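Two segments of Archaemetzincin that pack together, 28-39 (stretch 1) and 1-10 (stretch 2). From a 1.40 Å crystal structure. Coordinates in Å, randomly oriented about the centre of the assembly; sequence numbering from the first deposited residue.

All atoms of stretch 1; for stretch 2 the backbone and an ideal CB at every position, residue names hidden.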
ATOM      1  N   ALA A  28      -3.845  -8.988 -13.062  1.00 18.31           N
ATOM      2  CA  ALA A  28      -4.723  -7.835 -13.173  1.00 18.67           C
ATOM      3  C   ALA A  28      -4.250  -6.881 -14.262  1.00 17.09           C
ATOM      4  O   ALA A  28      -3.081  -6.881 -14.634  1.00 23.01           O
ATOM      5  CB  ALA A  28      -4.792  -7.101 -11.833  1.00 21.79           C
ATOM      6  N   GLU A  29      -5.189  -6.086 -14.758  1.00 21.95           N
ATOM      7  CA  GLU A  29      -4.865  -4.961 -15.622  1.00 20.78           C
ATOM      8  C   GLU A  29      -4.608  -3.794 -14.678  1.00 18.45           C
ATOM      9  O   GLU A  29      -5.454  -3.488 -13.829  1.00 19.69           O
ATOM     10  CB  GLU A  29      -6.033  -4.647 -16.532  1.00 25.21           C
ATOM     11  CG  GLU A  29      -5.729  -3.584 -17.555  1.00 33.05           C
ATOM     12  CD  GLU A  29      -6.909  -3.310 -18.471  1.00 46.04           C
ATOM     13  OE1 GLU A  29      -8.035  -3.767 -18.159  1.00 39.92           O
ATOM     14  OE2 GLU A  29      -6.706  -2.625 -19.494  1.00 47.40           O
ATOM     15  N   VAL A  30      -3.443  -3.182 -14.819  1.00 17.79           N
ATOM     16  CA  VAL A  30      -3.050  -2.072 -13.949  1.00 15.49           C
ATOM     17  C   VAL A  30      -3.025  -0.765 -14.734  1.00 18.60           C
ATOM     18  O   VAL A  30      -2.541  -0.698 -15.863  1.00 19.12           O
ATOM     19  CB  VAL A  30      -1.682  -2.373 -13.337  1.00 19.66           C
ATOM     20  CG1 VAL A  30      -1.237  -1.249 -12.466  1.00 22.60           C
ATOM     21  CG2 VAL A  30      -1.754  -3.700 -12.520  1.00 19.90           C
ATOM     22  N   PHE A  31      -3.555   0.273 -14.101  1.00 15.68           N
ATOM     23  CA  PHE A  31      -3.690   1.590 -14.688  1.00 15.53           C
ATOM     24  C   PHE A  31      -2.933   2.521 -13.775  1.00 16.42           C
ATOM     25  O   PHE A  31      -3.029   2.408 -12.562  1.00 18.37           O
ATOM     26  CB  PHE A  31      -5.152   2.018 -14.750  1.00 16.06           C
ATOM     27  CG  PHE A  31      -6.003   1.134 -15.616  1.00 19.25           C
ATOM     28  CD1 PHE A  31      -6.575  -0.015 -15.101  1.00 22.34           C
ATOM     29  CD2 PHE A  31      -6.200   1.443 -16.943  1.00 22.20           C
ATOM     30  CE1 PHE A  31      -7.346  -0.832 -15.903  1.00 26.85           C
ATOM     31  CE2 PHE A  31      -6.965   0.627 -17.753  1.00 28.89           C
ATOM     32  CZ  PHE A  31      -7.536  -0.510 -17.230  1.00 30.63           C
ATOM     33  N   VAL A  32      -2.192   3.459 -14.343  1.00 14.44           N
ATOM     34  CA  VAL A  32      -1.545   4.491 -13.549  1.00 14.09           C
ATOM     35  C   VAL A  32      -2.270   5.805 -13.832  1.00 14.09           C
ATOM     36  O   VAL A  32      -2.276   6.312 -14.959  1.00 15.60           O
ATOM     37  CB  VAL A  32      -0.053   4.610 -13.880  1.00 13.16           C
ATOM     38  CG1 VAL A  32       0.572   5.780 -13.116  1.00 15.13           C
ATOM     39  CG2 VAL A  32       0.691   3.309 -13.573  1.00 15.15           C
ATOM     40  N   LEU A  33      -2.912   6.320 -12.794  1.00 13.66           N
ATOM     41  CA  LEU A  33      -3.666   7.571 -12.848  1.00 13.09           C
ATOM     42  C   LEU A  33      -2.737   8.790 -12.793  1.00 12.73           C
ATOM     43  O   LEU A  33      -1.572   8.695 -12.425  1.00 13.20           O
ATOM     44  CB  LEU A  33      -4.672   7.631 -11.724  1.00 14.85           C
ATOM     45  CG  LEU A  33      -5.683   6.488 -11.721  1.00 14.20           C
ATOM     46  CD1 LEU A  33      -6.553   6.516 -10.496  1.00 17.70           C
ATOM     47  CD2 LEU A  33      -6.547   6.519 -12.983  1.00 20.46           C
ATOM     48  N   PRO A  34      -3.243   9.935 -13.240  1.00 16.73           N
ATOM     49  CA  PRO A  34      -2.432  11.144 -13.185  1.00 16.16           C
ATOM     50  C   PRO A  34      -1.970  11.464 -11.763  1.00 11.09           C
ATOM     51  O   PRO A  34      -2.758  11.399 -10.851  1.00 14.55           O
ATOM     52  CB  PRO A  34      -3.411  12.213 -13.651  1.00 16.19           C
ATOM     53  CG  PRO A  34      -4.398  11.462 -14.547  1.00 21.05           C
ATOM     54  CD  PRO A  34      -4.573  10.167 -13.834  1.00 17.60           C
ATOM     55  N   ALA A  35      -0.697  11.792 -11.620  1.00 14.20           N
ATOM     56  CA  ALA A  35      -0.154  12.162 -10.326  1.00 14.40           C
ATOM     57  C   ALA A  35      -0.778  13.428  -9.774  1.00 16.27           C
ATOM     58  O   ALA A  35      -1.133  14.339 -10.526  1.00 16.77           O
ATOM     59  CB  ALA A  35       1.311  12.338 -10.414  1.00 15.11           C
ATOM     60  N   SER A  36      -0.940  13.478  -8.467  1.00 13.79           N
ATOM     61  CA  SER A  36      -1.404  14.673  -7.789  1.00 13.70           C
ATOM     62  C   SER A  36      -0.658  14.766  -6.480  1.00 15.97           C
ATOM     63  O   SER A  36      -0.100  13.779  -5.986  1.00 13.91           O
ATOM     64  CB  SER A  36      -2.943  14.668  -7.570  1.00 14.29           C
ATOM     65  OG  SER A  36      -3.353  13.712  -6.617  1.00 23.57           O
ATOM     66  N   ASP A  37      -0.601  15.956  -5.903  1.00 14.89           N
ATOM     67  CA  ASP A  37      -0.062  16.089  -4.566  1.00 12.58           C
ATOM     68  C   ASP A  37      -1.095  15.604  -3.560  1.00 14.36           C
ATOM     69  O   ASP A  37      -2.291  15.894  -3.701  1.00 17.88           O
ATOM     70  CB  ASP A  37       0.273  17.550  -4.259  1.00 15.66           C
ATOM     71  CG  ASP A  37       1.364  18.117  -5.148  1.00 20.41           C
ATOM     72  OD1 ASP A  37       2.101  17.374  -5.831  1.00 20.70           O
ATOM     73  OD2 ASP A  37       1.466  19.362  -5.188  1.00 29.01           O
ATOM     74  N   VAL A  38      -0.649  14.900  -2.518  1.00 12.85           N
ATOM     75  CA  VAL A  38      -1.547  14.438  -1.488  1.00 13.36           C
ATOM     76  C   VAL A  38      -2.234  15.671  -0.862  1.00 14.42           C
ATOM     77  O   VAL A  38      -1.618  16.732  -0.708  1.00 13.67           O
ATOM     78  CB  VAL A  38      -0.819  13.489  -0.497  1.00 16.17           C
ATOM     79  CG1 VAL A  38       0.259  14.231   0.318  1.00 15.82           C
ATOM     80  CG2 VAL A  38      -1.817  12.797   0.389  1.00 16.65           C
ATOM     81  N   SER A  39      -3.519  15.539  -0.553  1.00 14.49           N
ATOM     82  CA  SER A  39      -4.310  16.695  -0.109  1.00 14.85           C
ATOM     83  C   SER A  39      -3.838  17.248   1.227  1.00 11.95           C
ATOM     84  O   SER A  39      -3.753  16.526   2.212  1.00 12.98           O
ATOM     85  CB  SER A  39      -5.785  16.313  -0.015  1.00 18.95           C
ATOM     86  OG  SER A  39      -6.553  17.467   0.366  1.00 21.00           O
ATOM     87  N   UNK A   1      -9.817  -8.478 -12.883  1.00 30.93           N
ATOM     88  CA  UNK A   1      -9.518  -7.460 -11.839  1.00 22.04           C
ATOM     89  C   UNK A   1      -8.729  -6.313 -12.458  1.00 19.81           C
ATOM     90  O   UNK A   1      -7.834  -6.516 -13.272  1.00 20.29           O
ATOM     91  CB  UNK A   1      -8.733  -8.072 -10.677  1.00 22.04           C
ATOM     92  N   UNK A   2      -9.069  -5.100 -12.025  1.00 21.84           N
ATOM     93  CA  UNK A   2      -8.345  -3.892 -12.434  1.00 19.40           C
ATOM     94  C   UNK A   2      -7.785  -3.229 -11.187  1.00 16.77           C
ATOM     95  O   UNK A   2      -8.451  -3.212 -10.154  1.00 18.03           O
ATOM     96  CB  UNK A   2      -9.249  -2.929 -13.206  1.00 19.40           C
ATOM     97  N   UNK A   3      -6.556  -2.737 -11.276  1.00 14.22           N
ATOM     98  CA  UNK A   3      -5.941  -2.002 -10.171  1.00 12.62           C
ATOM     99  C   UNK A   3      -5.545  -0.646 -10.732  1.00 13.81           C
ATOM    100  O   UNK A   3      -4.827  -0.579 -11.730  1.00 14.96           O
ATOM    101  CB  UNK A   3      -4.740  -2.744  -9.580  1.00 12.62           C
ATOM    102  N   UNK A   4      -6.025   0.406 -10.073  1.00 14.11           N
ATOM    103  CA  UNK A   4      -5.715   1.788 -10.430  1.00 13.48           C
ATOM    104  C   UNK A   4      -4.749   2.303  -9.394  1.00 13.28           C
ATOM    105  O   UNK A   4      -5.079   2.361  -8.212  1.00 15.55           O
ATOM    106  CB  UNK A   4      -6.970   2.660 -10.506  1.00 13.48           C
ATOM    107  N   UNK A   5      -3.548   2.666  -9.815  1.00 12.46           N
ATOM    108  CA  UNK A   5      -2.575   3.285  -8.934  1.00 10.61           C
ATOM    109  C   UNK A   5      -2.725   4.790  -9.017  1.00 13.41           C
ATOM    110  O   UNK A   5      -2.635   5.377 -10.083  1.00 12.90           O
ATOM    111  CB  UNK A   5      -1.151   2.857  -9.293  1.00 10.61           C
ATOM    112  N   UNK A   6      -2.964   5.405  -7.871  1.00 12.43           N
ATOM    113  CA  UNK A   6      -3.093   6.847  -7.764  1.00 11.29           C
ATOM    114  C   UNK A   6      -1.843   7.413  -7.067  1.00 10.05           C
ATOM    115  O   UNK A   6      -1.711   7.348  -5.834  1.00 10.38           O
ATOM    116  CB  UNK A   6      -4.366   7.222  -7.003  1.00 11.29           C
ATOM    117  N   UNK A   7      -0.914   7.993  -7.832  1.00 10.17           N
ATOM    118  CA  UNK A   7       0.255   8.607  -7.207  1.00  8.96           C
ATOM    119  C   UNK A   7      -0.162   9.852  -6.425  1.00 11.59           C
ATOM    120  O   UNK A   7      -0.882  10.715  -6.967  1.00 10.54           O
ATOM    121  CB  UNK A   7       1.306   8.963  -8.260  1.00  8.96           C
ATOM    122  N   UNK A   8       0.272   9.952  -5.190  1.00  9.94           N
ATOM    123  CA  UNK A   8      -0.054  11.065  -4.319  1.00  9.54           C
ATOM    124  C   UNK A   8       1.219  11.550  -3.656  1.00  8.88           C
ATOM    125  O   UNK A   8       1.623  11.001  -2.619  1.00 10.97           O
ATOM    126  CB  UNK A   8      -1.100  10.667  -3.276  1.00  9.54           C
ATOM    127  N   UNK A   9       1.901  12.515  -4.265  1.00 10.84           N
ATOM    128  CA  UNK A   9       3.221  12.936  -3.782  1.00  9.81           C
ATOM    129  C   UNK A   9       4.195  11.767  -3.610  1.00  9.93           C
ATOM    130  O   UNK A   9       4.620  11.447  -2.502  1.00  9.86           O
ATOM    131  CB  UNK A   9       3.071  13.673  -2.449  1.00  9.81           C
ATOM    132  N   UNK A  10       4.563  11.181  -4.731  1.00  9.66           N
ATOM    133  CA  UNK A  10       5.397   9.985  -4.749  1.00  8.78           C
ATOM    134  C   UNK A  10       6.306  10.016  -5.961  1.00 10.84           C
ATOM    135  O   UNK A  10       5.921  10.487  -7.026  1.00 10.61           O
ATOM    136  CB  UNK A  10       4.540   8.718  -4.752  1.00  8.78           C
TER

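The two stretches run parallel, and beside strand 29-32 the CB atoms of positions 2 to 5 alternate between the face of Glu-29 and Phe-31 and that of Val-30 and Val-32.

Position 1 has its CB sideways, 4.2 Å from Ala-28 CB, with open space beyond; almost anything would fit. It is Met-1, whose O accepts from Glu-29 N (3.1 Å).

Position 2 lies on the face of Glu-29 and Phe-31, its ideal CB 3.9 Å from Phe-31 CE1. A long chain with an aliphatic stem and a positive end would suit both neighbours, so lysine or arginine. Lys-2 sets CD 3.5 Å from Phe-31 CE1 and forms a salt bridge, NZ to Glu-29 OE1, at 3.5 Å.

Position 3 turns to the other face, near Val-30 CG2 and Ala-28 CB; valine, isoleucine or leucine would serve. Ile-3 brings CD1 to 3.8 Å from Ala-28 CB, while its backbone N gives to Glu-29 O (2.9 Å) and its O receives from Phe-31 N (2.8 Å).

Position 4 stands beside Phe-31, with Leu-33 CD1 3.9 Å from the ideal CB. An aromatic or a large aliphatic would suit. In Tyr-4 and Phe-31 the planes differ by 13° but are slid apart, so the rings barely overlap; Phe-31 CD1 sits over one face of the tyrosine ring, 3.6 Å from CE2.

Position 5 returns to the valine face, where a branched aliphatic fits. Ile-5 places CD1 3.6 Å from Val-30 CG1; its N donates to Phe-31 O (2.8 Å).

Position 6 points its CB sideways, near Leu-33 CD1, yet Pro-34 O lies free of any strand pairing. A leucine could cover the methyl; an amide could also reach the carbonyl. Gln-6 bends at chi2 (p), and NE2 donates to Pro-34 O at 2.9 Å and to the backbone O of position 7 at 3.0 Å.

Position 7, phi -69°, faces Ala-35 CB, and no acceptor of stretch 1 awaits its N. Small apolar residues or proline fit. Pro-7 lays CB 3.9 Å from Ala-35 CB, and its O accepts from Ser-36 N (3.1 Å) as pairing resumes with the register shifted by one.

Position 8 has its CB near Val-38 CB, inviting an aliphatic. Leu-8 meets it, CB to CB, at 4.0 Å.

Position 9 has positive phi (52°), which favours glycine, asparagine or aspartate, but Val-38 N offers a donor 3.9 Å from the ideal CB, so a short acceptor also suits. Ser-9 OG takes that bond at 2.9 Å.

Position 10 has nothing of stretch 1 within 5.5 Å of its ideal CB, so this contact sets no preference; it is Val-10.

Stretch 2 (1-10) MKIYIQPLSV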
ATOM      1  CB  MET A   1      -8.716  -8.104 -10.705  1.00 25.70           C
ATOM      2  CG  MET A   1      -8.346  -7.172  -9.571  1.00 29.63           C
ATOM      3  SD  MET A   1      -7.120  -7.878  -8.440  1.00 25.85           S
ATOM      4  CE  MET A   1      -7.925  -9.389  -7.922  1.00 34.50           C
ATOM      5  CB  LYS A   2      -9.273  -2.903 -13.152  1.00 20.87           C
ATOM      6  CG  LYS A   2     -10.025  -3.551 -14.304  1.00 27.86           C
ATOM      7  CD  LYS A   2     -10.386  -2.578 -15.412  1.00 37.72           C
ATOM      8  CE  LYS A   2     -11.453  -3.148 -16.350  1.00 51.77           C
ATOM      9  NZ  LYS A   2     -11.174  -4.566 -16.748  1.00 67.54           N
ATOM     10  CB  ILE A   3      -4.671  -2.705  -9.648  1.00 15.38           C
ATOM     11  CG1 ILE A   3      -5.019  -4.114  -9.148  1.00 16.60           C
ATOM     12  CG2 ILE A   3      -3.991  -1.854  -8.567  1.00 15.45           C
ATOM     13  CD1 ILE A   3      -3.832  -4.995  -8.851  1.00 16.25           C
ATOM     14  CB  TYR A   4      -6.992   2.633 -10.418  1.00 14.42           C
ATOM     15  CG  TYR A   4      -7.991   2.154 -11.443  1.00 18.26           C
ATOM     16  CD1 TYR A   4      -8.870   1.131 -11.149  1.00 19.46           C
ATOM     17  CD2 TYR A   4      -8.032   2.711 -12.713  1.00 20.21           C
ATOM     18  CE1 TYR A   4      -9.772   0.685 -12.078  1.00 17.94           C
ATOM     19  CE2 TYR A   4      -8.935   2.260 -13.661  1.00 22.54           C
ATOM     20  CZ  TYR A   4      -9.804   1.258 -13.330  1.00 24.08           C
ATOM     21  OH  TYR A   4     -10.706   0.804 -14.275  1.00 29.75           O
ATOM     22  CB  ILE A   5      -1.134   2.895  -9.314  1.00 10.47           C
ATOM     23  CG1 ILE A   5      -0.946   1.379  -9.292  1.00 13.21           C
ATOM     24  CG2 ILE A   5      -0.113   3.548  -8.413  1.00 12.95           C
ATOM     25  CD1 ILE A   5       0.285   0.913 -10.039  1.00 16.47           C
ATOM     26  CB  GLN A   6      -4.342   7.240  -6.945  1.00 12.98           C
ATOM     27  CG  GLN A   6      -4.445   8.743  -6.684  1.00 12.80           C
ATOM     28  CD  GLN A   6      -4.540   9.522  -7.972  1.00 13.60           C
ATOM     29  OE1 GLN A   6      -5.526   9.406  -8.710  1.00 19.32           O
ATOM     30  NE2 GLN A   6      -3.527  10.283  -8.275  1.00 14.07           N
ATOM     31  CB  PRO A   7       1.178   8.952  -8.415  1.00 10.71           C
ATOM     32  CG  PRO A   7       0.587   8.210  -9.577  1.00 10.90           C
ATOM     33  CD  PRO A   7      -0.889   8.162  -9.296  1.00 11.23           C
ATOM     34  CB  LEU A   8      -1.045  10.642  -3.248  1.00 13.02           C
ATOM     35  CG  LEU A   8      -2.405  10.176  -3.718  1.00 14.81           C
ATOM     36  CD1 LEU A   8      -3.176   9.551  -2.568  1.00 13.97           C
ATOM     37  CD2 LEU A   8      -3.214  11.281  -4.320  1.00 14.38           C
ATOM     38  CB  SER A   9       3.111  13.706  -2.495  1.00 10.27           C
ATOM     39  OG  SER A   9       2.253  14.842  -2.663  1.00 11.70           O
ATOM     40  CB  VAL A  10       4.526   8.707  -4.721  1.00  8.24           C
ATOM     41  CG1 VAL A  10       3.716   8.527  -5.996  1.00 10.98           C
ATOM     42  CG2 VAL A  10       5.397   7.465  -4.411  1.00 12.41           C
TER
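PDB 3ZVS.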